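Local coordinates for TENA/THI-4 protein (Shewanella denitrificans OS217, PDB 3DDE) that is of unknown function but adopts an all-helical heme oxygenase-like fold and may act as an oxidoreductase, at residues I5-L10 against Y136-E141; S20-T23 against F27-E30; P130-G135 against V200-N205. One frame throughout, in Å; residues are numbered along the deposited sequence.

From the N terminus, the chain enters helix 7-24, to whose first turn it comes back in contact 1 with helix 134-141, closing a loop of 125 residues that is mostly helix. Contact 2 is nested inside that loop and is far shorter: it joins the other end of helix 7-24 to helix 26-32 across three residues. Contact 3 starts just before the second segment of contact 1 and ends on helix 193-223, so these two loops cross. They also touch, with the selenium of Met-203 packed against Leu-10 and Tyr-138, and together bind helices 7-24, 134-141 and 193-223 into one cluster. Contact 2 lies apart, its centre about 22 Å from that of contact 1.

Contact 1. Residues I5-L10 against Y136-E141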
ATOM      1  N   ILE A   5       6.519  20.290 -22.916  1.00 52.79           N
ATOM      2  CA  ILE A   5       5.074  20.136 -23.014  1.00 52.15           C
ATOM      3  C   ILE A   5       4.462  21.376 -23.665  1.00 52.41           C
ATOM      4  O   ILE A   5       4.906  22.508 -23.433  1.00 52.07           O
ATOM      5  CB  ILE A   5       4.419  19.778 -21.639  1.00 51.99           C
ATOM      6  CG1 ILE A   5       2.996  19.237 -21.856  1.00 51.94           C
ATOM      7  CG2 ILE A   5       4.448  20.958 -20.671  1.00 51.30           C
ATOM      8  CD1 ILE A   5       2.369  18.638 -20.618  1.00 51.62           C
ATOM      9  N   ASP A   6       3.483  21.135 -24.533  1.00 52.72           N
ATOM     10  CA  ASP A   6       2.770  22.189 -25.241  1.00 52.76           C
ATOM     11  C   ASP A   6       1.359  22.185 -24.680  1.00 52.34           C
ATOM     12  O   ASP A   6       0.537  21.343 -25.051  1.00 51.97           O
ATOM     13  CB  ASP A   6       2.753  21.906 -26.743  1.00 53.31           C
ATOM     14  CG  ASP A   6       1.945  22.924 -27.523  1.00 53.89           C
ATOM     15  OD1 ASP A   6       1.907  24.105 -27.116  1.00 54.28           O
ATOM     16  OD2 ASP A   6       1.358  22.537 -28.558  1.00 54.58           O
ATOM     17  N   LEU A   7       1.090  23.130 -23.785  1.00 52.22           N
ATOM     18  CA  LEU A   7      -0.205  23.215 -23.123  1.00 52.52           C
ATOM     19  C   LEU A   7      -1.355  23.645 -24.040  1.00 52.47           C
ATOM     20  O   LEU A   7      -2.519  23.409 -23.719  1.00 52.91           O
ATOM     21  CB  LEU A   7      -0.109  24.107 -21.879  1.00 52.80           C
ATOM     22  CG  LEU A   7       0.830  23.560 -20.791  1.00 53.03           C
ATOM     23  CD1 LEU A   7       0.916  24.524 -19.618  1.00 53.54           C
ATOM     24  CD2 LEU A   7       0.410  22.162 -20.294  1.00 52.81           C
ATOM     25  N   THR A   8      -1.048  24.259 -25.176  1.00 52.60           N
ATOM     26  CA  THR A   8      -2.098  24.619 -26.123  1.00 53.01           C
ATOM     27  C   THR A   8      -2.663  23.330 -26.745  1.00 53.25           C
ATOM     28  O   THR A   8      -3.860  23.243 -27.032  1.00 53.84           O
ATOM     29  CB  THR A   8      -1.602  25.601 -27.215  1.00 53.21           C
ATOM     30  OG1 THR A   8      -0.546  25.003 -27.978  1.00 53.31           O
ATOM     31  CG2 THR A   8      -1.101  26.900 -26.581  1.00 53.25           C
ATOM     32  N   LYS A   9      -1.804  22.326 -26.925  1.00 53.16           N
ATOM     33  CA  LYS A   9      -2.235  21.029 -27.453  1.00 52.93           C
ATOM     34  C   LYS A   9      -3.141  20.317 -26.447  1.00 52.82           C
ATOM     35  O   LYS A   9      -4.150  19.744 -26.842  1.00 53.56           O
ATOM     36  CB  LYS A   9      -1.038  20.145 -27.810  1.00 53.30           C
ATOM     37  N   LEU A  10      -2.785  20.342 -25.158  1.00 52.72           N
ATOM     38  CA  LEU A  10      -3.639  19.732 -24.120  1.00 52.16           C
ATOM     39  C   LEU A  10      -4.969  20.488 -24.034  1.00 51.88           C
ATOM     40  O   LEU A  10      -6.025  19.864 -24.017  1.00 51.82           O
ATOM     41  CB  LEU A  10      -2.955  19.663 -22.750  1.00 52.36           C
ATOM     42  CG  LEU A  10      -1.929  18.544 -22.519  1.00 52.35           C
ATOM     43  CD1 LEU A  10      -0.693  18.745 -23.382  1.00 52.21           C
ATOM     44  CD2 LEU A  10      -1.539  18.468 -21.048  1.00 51.75           C
ATOM     45  N   TYR A 136      -4.966  14.933 -14.613  1.00 50.80           N
ATOM     46  CA  TYR A 136      -6.279  15.077 -13.990  1.00 51.37           C
ATOM     47  C   TYR A 136      -6.455  16.526 -13.565  1.00 51.48           C
ATOM     48  O   TYR A 136      -7.455  17.171 -13.902  1.00 52.09           O
ATOM     49  CB  TYR A 136      -6.393  14.140 -12.776  1.00 51.30           C
ATOM     50  CG  TYR A 136      -7.625  14.310 -11.899  1.00 51.32           C
ATOM     51  CD1 TYR A 136      -8.897  14.442 -12.450  1.00 51.38           C
ATOM     52  CD2 TYR A 136      -7.511  14.274 -10.512  1.00 51.12           C
ATOM     53  CE1 TYR A 136     -10.017  14.560 -11.645  1.00 51.18           C
ATOM     54  CE2 TYR A 136      -8.614  14.381  -9.702  1.00 51.56           C
ATOM     55  CZ  TYR A 136      -9.871  14.526 -10.273  1.00 51.83           C
ATOM     56  OH  TYR A 136     -10.967  14.638  -9.451  1.00 51.80           O
ATOM     57  N   SER A 137      -5.458  17.022 -12.835  1.00 51.07           N
ATOM     58  CA  SER A 137      -5.427  18.387 -12.337  1.00 50.63           C
ATOM     59  C   SER A 137      -5.515  19.409 -13.458  1.00 50.85           C
ATOM     60  O   SER A 137      -6.098  20.485 -13.290  1.00 50.51           O
ATOM     61  CB  SER A 137      -4.132  18.618 -11.563  1.00 50.54           C
ATOM     62  OG  SER A 137      -4.102  17.845 -10.379  1.00 50.94           O
ATOM     63  N   TYR A 138      -4.927  19.091 -14.609  1.00 50.74           N
ATOM     64  CA  TYR A 138      -4.955  20.026 -15.720  1.00 50.76           C
ATOM     65  C   TYR A 138      -6.376  20.427 -16.141  1.00 50.74           C
ATOM     66  O   TYR A 138      -6.665  21.615 -16.248  1.00 50.39           O
ATOM     67  CB  TYR A 138      -4.164  19.540 -16.937  1.00 50.62           C
ATOM     68  CG  TYR A 138      -4.201  20.578 -18.039  1.00 50.51           C
ATOM     69  CD1 TYR A 138      -3.431  21.740 -17.964  1.00 50.59           C
ATOM     70  CD2 TYR A 138      -5.050  20.427 -19.136  1.00 50.71           C
ATOM     71  CE1 TYR A 138      -3.495  22.709 -18.974  1.00 50.30           C
ATOM     72  CE2 TYR A 138      -5.118  21.375 -20.128  1.00 50.29           C
ATOM     73  CZ  TYR A 138      -4.341  22.514 -20.050  1.00 50.43           C
ATOM     74  OH  TYR A 138      -4.432  23.451 -21.067  1.00 50.57           O
ATOM     75  N   TRP A 139      -7.257  19.459 -16.387  1.00 51.30           N
ATOM     76  CA  TRP A 139      -8.634  19.809 -16.770  1.00 51.18           C
ATOM     77  C   TRP A 139      -9.453  20.137 -15.522  1.00 52.02           C
ATOM     78  O   TRP A 139     -10.317  21.008 -15.546  1.00 53.05           O
ATOM     79  CB  TRP A 139      -9.309  18.720 -17.636  1.00 50.29           C
ATOM     80  CG  TRP A 139      -9.673  17.476 -16.922  1.00 50.17           C
ATOM     81  CD1 TRP A 139      -8.961  16.321 -16.873  1.00 50.09           C
ATOM     82  CD2 TRP A 139     -10.844  17.259 -16.128  1.00 50.07           C
ATOM     83  NE1 TRP A 139      -9.616  15.390 -16.105  1.00 49.80           N
ATOM     84  CE2 TRP A 139     -10.768  15.946 -15.623  1.00 49.79           C
ATOM     85  CE3 TRP A 139     -11.947  18.048 -15.792  1.00 49.83           C
ATOM     86  CZ2 TRP A 139     -11.754  15.402 -14.799  1.00 50.01           C
ATOM     87  CZ3 TRP A 139     -12.928  17.501 -14.976  1.00 50.03           C
ATOM     88  CH2 TRP A 139     -12.826  16.193 -14.494  1.00 49.76           C
ATOM     89  N   ALA A 140      -9.175  19.453 -14.423  1.00 53.72           N
ATOM     90  CA  ALA A 140      -9.906  19.713 -13.192  1.00 55.25           C
ATOM     91  C   ALA A 140      -9.805  21.200 -12.800  1.00 56.51           C
ATOM     92  O   ALA A 140     -10.795  21.774 -12.342  1.00 58.46           O
ATOM     93  CB  ALA A 140      -9.423  18.824 -12.090  1.00 54.14           C
ATOM     94  N   GLU A 141      -8.656  21.841 -13.060  1.00 57.38           N
ATOM     95  CA  GLU A 141      -8.437  23.257 -12.666  1.00 57.64           C
ATOM     96  C   GLU A 141      -8.823  24.318 -13.705  1.00 57.97           C
ATOM     97  O   GLU A 141      -9.107  25.459 -13.334  1.00 58.91           O
ATOM     98  CB  GLU A 141      -6.981  23.487 -12.240  1.00 58.19           C
ATOM     99  CG  GLU A 141      -6.530  22.684 -11.029  1.00 58.43           C
ATOM    100  CD  GLU A 141      -7.281  23.000  -9.737  1.00 59.10           C
ATOM    101  OE1 GLU A 141      -7.779  24.140  -9.574  1.00 59.19           O
ATOM    102  OE2 GLU A 141      -7.346  22.090  -8.868  1.00 60.16           O
TER
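Tyr-138 reaches from helix 134-141 to the first turn of helix 7-24, where Leu-7 and Leu-10 receive its ring. The apolar contacts carry the meeting. Leu-10 lies along one flank of the ring: its CB is 3.8 Å from Tyr-138 CE2, and its CD2 sits over a ring face. Leu-7 CD2 comes obliquely to the other flank of the ring, 4.2 Å from Tyr-138 CE1, a looser approach. Tyr-138 can span the gap because its CG is anti to the backbone N (chi1 -178°), which points the ring toward helix 7-24, although the nearest CA atoms of the two segments, those of Tyr-138 and Leu-10, stay 8.5 Å apart.

The polar part is slight across the interface: Tyr-138 OH ends up 3.3 Å from Leu-7 O. Within 5-10, Asp-6 holds the N-cap position of helix 7-24, and Thr-8 OG1 donates to Asp-6 OD1 at 2.8 Å, meeting the syn side of the carboxylate somewhat out of its plane.

Around the ring, Glu-11 and Val-14 extend the wall from helix 7-24, while Met-203 and Asn-183 come from helices 193-223 and 166-189. A tyrosine buried where several helices converge is plain interior helix packing, here within the all-helical heme oxygenase-like fold.

Contact 2. Residues S20-T23 against F27-E30; sequences SILT and FIHE
Leu-22 and Ile-28 form the tightly packed half of this corner, where helix 7-24 gives way to helix 26-32. One methyl of the leucine does the touching: Leu-22 CD2 lies 3.8 Å from Ile-28 CD1 and 3.9 Å from both CG1 and CG2 of the same residue, so it sits against both branches of the isoleucine. Ile-28 turns its CB toward the preceding helix, and with CG1 anti to its carbonyl carbon (chi1 -59°) it offers both branches to that methyl. The inner flank of the corner continues into the body of the protein, where Ile-21 packs on Leu-207 and Ala-211 of helix 193-223, and Phe-27 on Leu-214 of the same helix and Leu-40 of helix 38-52.

The outer side is looser and polar. His-29, partly exposed, brings its ring edge-on to carbonyls near the C-terminal end of helix 7-24. Its NE2 acts as donor to two of them at once, Thr-23 O at 2.8 Å and Leu-22 O at 3.2 Å. Both oxygens lie near the ring plane with the N-H directed between them, and the N-H...O angles of 121° and 123° make each bond weak. The forked pair is consistent with a proton on NE2 and would limit rotation of the imidazole. Thr-23 turns its CB away from helix 26-32, and its OG1 bonds back to Asp-19 O within its own helix.

With a side chain of the second helix bonding weakly to main-chain carbonyls near the C-terminal end of the first, this is a short inter-helix turn at the surface of the heme oxygenase-like fold.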
ATOM      1  N   SER A  20     -18.019  17.194 -26.649  1.00 52.86           N
ATOM      2  CA  SER A  20     -18.701  15.924 -26.785  1.00 53.40           C
ATOM      3  C   SER A  20     -19.589  15.615 -25.577  1.00 52.75           C
ATOM      4  O   SER A  20     -20.748  15.233 -25.739  1.00 53.03           O
ATOM      5  CB  SER A  20     -17.663  14.818 -26.976  1.00 54.61           C
ATOM      6  OG  SER A  20     -18.262  13.545 -26.874  1.00 56.31           O
ATOM      7  N   ILE A  21     -19.038  15.787 -24.379  1.00 52.63           N
ATOM      8  CA  ILE A  21     -19.752  15.533 -23.121  1.00 52.58           C
ATOM      9  C   ILE A  21     -21.007  16.400 -22.989  1.00 53.41           C
ATOM     10  O   ILE A  21     -22.074  15.899 -22.620  1.00 54.46           O
ATOM     11  CB  ILE A  21     -18.824  15.791 -21.903  1.00 52.78           C
ATOM     12  CG1 ILE A  21     -17.668  14.785 -21.875  1.00 52.84           C
ATOM     13  CG2 ILE A  21     -19.597  15.687 -20.582  1.00 52.68           C
ATOM     14  CD1 ILE A  21     -16.560  15.140 -20.870  1.00 52.45           C
ATOM     15  N   LEU A  22     -20.880  17.687 -23.317  1.00 53.09           N
ATOM     16  CA  LEU A  22     -21.985  18.628 -23.197  1.00 53.13           C
ATOM     17  C   LEU A  22     -23.033  18.432 -24.298  1.00 53.25           C
ATOM     18  O   LEU A  22     -24.221  18.661 -24.074  1.00 53.00           O
ATOM     19  CB  LEU A  22     -21.454  20.084 -23.141  1.00 53.67           C
ATOM     20  CG  LEU A  22     -20.446  20.357 -21.979  1.00 53.76           C
ATOM     21  CD1 LEU A  22     -19.925  21.803 -21.968  1.00 53.52           C
ATOM     22  CD2 LEU A  22     -21.024  20.001 -20.606  1.00 53.20           C
ATOM     23  N   THR A  23     -22.599  17.976 -25.472  1.00 53.57           N
ATOM     24  CA  THR A  23     -23.511  17.717 -26.585  1.00 53.59           C
ATOM     25  C   THR A  23     -24.284  16.408 -26.401  1.00 53.33           C
ATOM     26  O   THR A  23     -25.395  16.274 -26.885  1.00 53.82           O
ATOM     27  CB  THR A  23     -22.750  17.617 -27.950  1.00 54.17           C
ATOM     28  OG1 THR A  23     -22.090  18.854 -28.245  1.00 54.70           O
ATOM     29  CG2 THR A  23     -23.700  17.293 -29.096  1.00 54.15           C
ATOM     30  N   PHE A  27     -28.197  14.631 -18.963  1.00 52.64           N
ATOM     31  CA  PHE A  27     -28.139  15.373 -17.707  1.00 52.63           C
ATOM     32  C   PHE A  27     -27.894  16.853 -18.009  1.00 52.46           C
ATOM     33  O   PHE A  27     -28.632  17.721 -17.537  1.00 52.89           O
ATOM     34  CB  PHE A  27     -27.027  14.805 -16.803  1.00 53.25           C
ATOM     35  CG  PHE A  27     -26.777  15.609 -15.549  1.00 53.41           C
ATOM     36  CD1 PHE A  27     -27.472  15.342 -14.380  1.00 53.53           C
ATOM     37  CD2 PHE A  27     -25.836  16.633 -15.545  1.00 53.59           C
ATOM     38  CE1 PHE A  27     -27.246  16.098 -13.226  1.00 53.72           C
ATOM     39  CE2 PHE A  27     -25.602  17.383 -14.407  1.00 53.51           C
ATOM     40  CZ  PHE A  27     -26.313  17.120 -13.242  1.00 53.62           C
ATOM     41  N   ILE A  28     -26.878  17.128 -18.823  1.00 52.13           N
ATOM     42  CA  ILE A  28     -26.521  18.500 -19.188  1.00 51.71           C
ATOM     43  C   ILE A  28     -27.639  19.191 -19.970  1.00 52.42           C
ATOM     44  O   ILE A  28     -27.895  20.373 -19.744  1.00 52.36           O
ATOM     45  CB  ILE A  28     -25.206  18.564 -20.018  1.00 51.41           C
ATOM     46  CG1 ILE A  28     -24.013  17.960 -19.261  1.00 51.15           C
ATOM     47  CG2 ILE A  28     -24.886  20.000 -20.408  1.00 51.19           C
ATOM     48  CD1 ILE A  28     -23.559  18.733 -18.048  1.00 50.96           C
ATOM     49  N   HIS A  29     -28.317  18.480 -20.878  1.00 53.30           N
ATOM     50  CA  HIS A  29     -29.399  19.117 -21.643  1.00 53.92           C
ATOM     51  C   HIS A  29     -30.566  19.426 -20.715  1.00 53.45           C
ATOM     52  O   HIS A  29     -31.158  20.488 -20.810  1.00 53.46           O
ATOM     53  CB  HIS A  29     -29.914  18.298 -22.834  1.00 55.65           C
ATOM     54  CG  HIS A  29     -28.836  17.712 -23.689  1.00 57.07           C
ATOM     55  ND1 HIS A  29     -29.078  16.685 -24.575  1.00 57.81           N
ATOM     56  CD2 HIS A  29     -27.501  17.944 -23.731  1.00 57.83           C
ATOM     57  CE1 HIS A  29     -27.944  16.341 -25.163  1.00 58.50           C
ATOM     58  NE2 HIS A  29     -26.970  17.082 -24.658  1.00 58.42           N
ATOM     59  N   GLU A  30     -30.895  18.491 -19.827  1.00 52.97           N
ATOM     60  CA  GLU A  30     -31.983  18.683 -18.866  1.00 52.52           C
ATOM     61  C   GLU A  30     -31.760  19.986 -18.087  1.00 52.26           C
ATOM     62  O   GLU A  30     -32.693  20.773 -17.885  1.00 52.32           O
ATOM     63  CB  GLU A  30     -32.042  17.483 -17.910  1.00 52.99           C
ATOM     64  CG  GLU A  30     -33.067  17.551 -16.782  1.00 53.30           C
ATOM     65  CD  GLU A  30     -34.501  17.323 -17.225  1.00 53.74           C
ATOM     66  OE1 GLU A  30     -34.764  17.194 -18.440  1.00 54.37           O
ATOM     67  OE2 GLU A  30     -35.372  17.267 -16.333  1.00 53.81           O
TER

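Contact 3. Residues P130-G135 against V200-N205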
ATOM      1  N   PRO A 130       5.090   8.940 -12.100  1.00 51.04           N
ATOM      2  CA  PRO A 130       4.543   9.801 -11.027  1.00 51.56           C
ATOM      3  C   PRO A 130       3.994  11.162 -11.448  1.00 51.42           C
ATOM      4  O   PRO A 130       3.220  11.775 -10.726  1.00 52.01           O
ATOM      5  CB  PRO A 130       5.721   9.965 -10.056  1.00 51.78           C
ATOM      6  CG  PRO A 130       6.926   9.590 -10.814  1.00 51.82           C
ATOM      7  CD  PRO A 130       6.500   8.598 -11.854  1.00 51.87           C
ATOM      8  N   VAL A 131       4.405  11.611 -12.611  1.00 51.30           N
ATOM      9  CA  VAL A 131       3.954  12.860 -13.195  1.00 51.69           C
ATOM     10  C   VAL A 131       2.484  12.845 -13.639  1.00 51.33           C
ATOM     11  O   VAL A 131       1.815  13.874 -13.649  1.00 50.42           O
ATOM     12  CB  VAL A 131       4.825  13.143 -14.452  1.00 51.69           C
ATOM     13  CG1 VAL A 131       4.056  13.878 -15.506  1.00 52.25           C
ATOM     14  CG2 VAL A 131       6.124  13.840 -14.065  1.00 51.28           C
ATOM     15  N   GLN A 132       1.991  11.657 -13.958  1.00 51.42           N
ATOM     16  CA  GLN A 132       0.705  11.485 -14.627  1.00 51.30           C
ATOM     17  C   GLN A 132      -0.561  12.056 -13.983  1.00 51.28           C
ATOM     18  O   GLN A 132      -1.467  12.445 -14.709  1.00 50.41           O
ATOM     19  CB  GLN A 132       0.521  10.007 -14.982  1.00 51.42           C
ATOM     20  CG  GLN A 132       0.268   9.094 -13.794  1.00 51.39           C
ATOM     21  CD  GLN A 132       0.282   7.631 -14.177  1.00 50.68           C
ATOM     22  OE1 GLN A 132       0.302   7.298 -15.342  1.00 50.54           O
ATOM     23  NE2 GLN A 132       0.276   6.759 -13.194  1.00 50.01           N
ATOM     24  N   ARG A 133      -0.633  12.122 -12.654  1.00 50.81           N
ATOM     25  CA  ARG A 133      -1.815  12.661 -11.993  1.00 50.90           C
ATOM     26  C   ARG A 133      -2.022  14.153 -12.329  1.00 51.09           C
ATOM     27  O   ARG A 133      -3.142  14.655 -12.246  1.00 51.16           O
ATOM     28  CB  ARG A 133      -1.741  12.466 -10.477  1.00 51.54           C
ATOM     29  CG  ARG A 133      -3.060  12.700  -9.768  1.00 51.65           C
ATOM     30  CD  ARG A 133      -2.885  12.931  -8.285  1.00 51.88           C
ATOM     31  NE  ARG A 133      -4.180  13.169  -7.641  1.00 52.23           N
ATOM     32  CZ  ARG A 133      -4.826  14.328  -7.634  1.00 52.13           C
ATOM     33  NH1 ARG A 133      -4.342  15.396  -8.268  1.00 52.72           N
ATOM     34  NH2 ARG A 133      -5.995  14.414  -7.023  1.00 52.64           N
ATOM     35  N   LEU A 134      -0.950  14.859 -12.703  1.00 50.69           N
ATOM     36  CA  LEU A 134      -1.046  16.256 -13.118  1.00 49.94           C
ATOM     37  C   LEU A 134      -2.025  16.438 -14.293  1.00 50.05           C
ATOM     38  O   LEU A 134      -2.569  17.530 -14.478  1.00 49.81           O
ATOM     39  CB  LEU A 134       0.331  16.809 -13.483  1.00 49.17           C
ATOM     40  CG  LEU A 134       1.369  17.017 -12.377  1.00 48.78           C
ATOM     41  CD1 LEU A 134       2.721  17.379 -12.980  1.00 48.33           C
ATOM     42  CD2 LEU A 134       0.908  18.103 -11.381  1.00 48.33           C
ATOM     43  N   GLY A 135      -2.241  15.379 -15.073  1.00 50.48           N
ATOM     44  CA  GLY A 135      -3.199  15.393 -16.195  1.00 50.66           C
ATOM     45  C   GLY A 135      -4.637  15.570 -15.724  1.00 50.20           C
ATOM     46  O   GLY A 135      -5.430  16.255 -16.356  1.00 48.83           O
ATOM     47  N   VAL A 200      -1.232  13.048 -20.647  1.00 50.69           N
ATOM     48  CA  VAL A 200      -2.345  13.078 -21.601  1.00 50.48           C
ATOM     49  C   VAL A 200      -3.284  11.883 -21.404  1.00 50.85           C
ATOM     50  O   VAL A 200      -4.503  12.023 -21.468  1.00 50.35           O
ATOM     51  CB  VAL A 200      -1.843  13.110 -23.071  1.00 50.67           C
ATOM     52  CG1 VAL A 200      -3.003  12.902 -24.051  1.00 50.52           C
ATOM     53  CG2 VAL A 200      -1.105  14.420 -23.369  1.00 49.99           C
ATOM     54  N   ALA A 201      -2.707  10.713 -21.151  1.00 50.94           N
ATOM     55  CA  ALA A 201      -3.478   9.496 -20.932  1.00 50.85           C
ATOM     56  C   ALA A 201      -4.381   9.623 -19.693  1.00 50.43           C
ATOM     57  O   ALA A 201      -5.534   9.233 -19.718  1.00 51.60           O
ATOM     58  CB  ALA A 201      -2.519   8.276 -20.799  1.00 49.87           C
ATOM     59  N   VAL A 202      -3.854  10.174 -18.615  1.00 50.27           N
ATOM     60  CA  VAL A 202      -4.637  10.359 -17.376  1.00 50.17           C
ATOM     61  C   VAL A 202      -5.662  11.473 -17.503  1.00 50.35           C
ATOM     62  O   VAL A 202      -6.762  11.357 -16.976  1.00 51.75           O
ATOM     63  CB  VAL A 202      -3.719  10.604 -16.153  1.00 49.28           C
ATOM     64  CG1 VAL A 202      -4.539  10.959 -14.847  1.00 48.29           C
ATOM     65  CG2 VAL A 202      -2.849   9.385 -15.944  1.00 47.49           C
HETATM   66  N   MSE A 203      -5.301  12.549 -18.193  1.00 49.87           N
HETATM   67  CA  MSE A 203      -6.202  13.666 -18.423  1.00 49.26           C
HETATM   68  C   MSE A 203      -7.459  13.154 -19.118  1.00 50.11           C
HETATM   69  O   MSE A 203      -8.586  13.456 -18.720  1.00 49.35           O
HETATM   70  CB  MSE A 203      -5.499  14.691 -19.331  1.00 49.14           C
HETATM   71  CG  MSE A 203      -6.272  15.969 -19.641  1.00 47.85           C
HETATM   72 SE   MSE A 203      -5.306  17.052 -20.931  0.75 48.36          SE
HETATM   73  CE  MSE A 203      -5.571  15.967 -22.523  1.00 47.02           C
ATOM     74  N   GLU A 204      -7.232  12.380 -20.174  1.00 50.56           N
ATOM     75  CA  GLU A 204      -8.296  11.842 -21.003  1.00 51.66           C
ATOM     76  C   GLU A 204      -9.177  10.861 -20.257  1.00 51.53           C
ATOM     77  O   GLU A 204     -10.395  10.996 -20.269  1.00 51.71           O
ATOM     78  CB  GLU A 204      -7.720  11.155 -22.245  1.00 51.73           C
ATOM     79  CG  GLU A 204      -7.191  12.107 -23.318  1.00 52.66           C
ATOM     80  CD  GLU A 204      -6.490  11.381 -24.478  1.00 53.09           C
ATOM     81  OE1 GLU A 204      -6.228  10.174 -24.353  1.00 54.62           O
ATOM     82  OE2 GLU A 204      -6.180  12.013 -25.516  1.00 54.49           O
ATOM     83  N   ASN A 205      -8.565   9.881 -19.593  1.00 51.37           N
ATOM     84  CA  ASN A 205      -9.356   8.841 -18.961  1.00 50.75           C
ATOM     85  C   ASN A 205     -10.059   9.350 -17.736  1.00 50.74           C
ATOM     86  O   ASN A 205     -11.204   9.005 -17.508  1.00 51.97           O
ATOM     87  CB  ASN A 205      -8.545   7.559 -18.681  1.00 50.62           C
ATOM     88  CG  ASN A 205      -9.444   6.335 -18.483  1.00 51.09           C
ATOM     89  OD1 ASN A 205     -10.247   5.985 -19.369  1.00 52.02           O
ATOM     90  ND2 ASN A 205      -9.315   5.671 -17.332  1.00 50.61           N
TER
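A chi1 of 71° sets CG of Gln-132 between its backbone N and carbonyl carbon and carries the extended chain past Val-202 at about a right angle. Val-202 answers with CG1 anti to its own N (chi1 174°), leaving CG2 to face the glutamine: Val-202 CG2 is 3.6 Å from Gln-132 CB and 3.8 Å from its CG. The amide end serves a different partner, since Gln-132 NE2 bonds to Ile-124 O on helix 112-126.

The valine also presses on main chain. Gln-132 O lies 3.2 Å from Val-202 CB and 3.4 Å from its CG1, a snug fit around a carbonyl that already accepts Gly-135 N.

One turn further on, the backbones themselves come together. Gly-135 CA and Met-203 CA are just 4.1 Å apart, a separation possible because the glycine has no side chain on the face it presents to helix 193-223. Its carbonyl lies against the selenomethionine: Gly-135 O is 3.4 Å from Met-203 CA in a CA-H...O contact with an angle of 127° at the hydrogen, and also 3.4 Å from Met-203 CB. The selenium end of Met-203 packs on Leu-10, Lys-13 and Val-14 of helix 7-24.

Beyond the contact, Arg-133 turns its CB away and its NH2 bonds to Asn-58 OD1, while Asn-205 ND2 bonds to Thr-116 OG1 of the second subunit, and Asn-205 also packs on Pro-112 of that subunit. Close helix-to-helix approach through a glycine, with a CA-H...O contact across the gap, is the motif here; it joins the segment 130-135 to helix 193-223 in the heme oxygenase-like bundle.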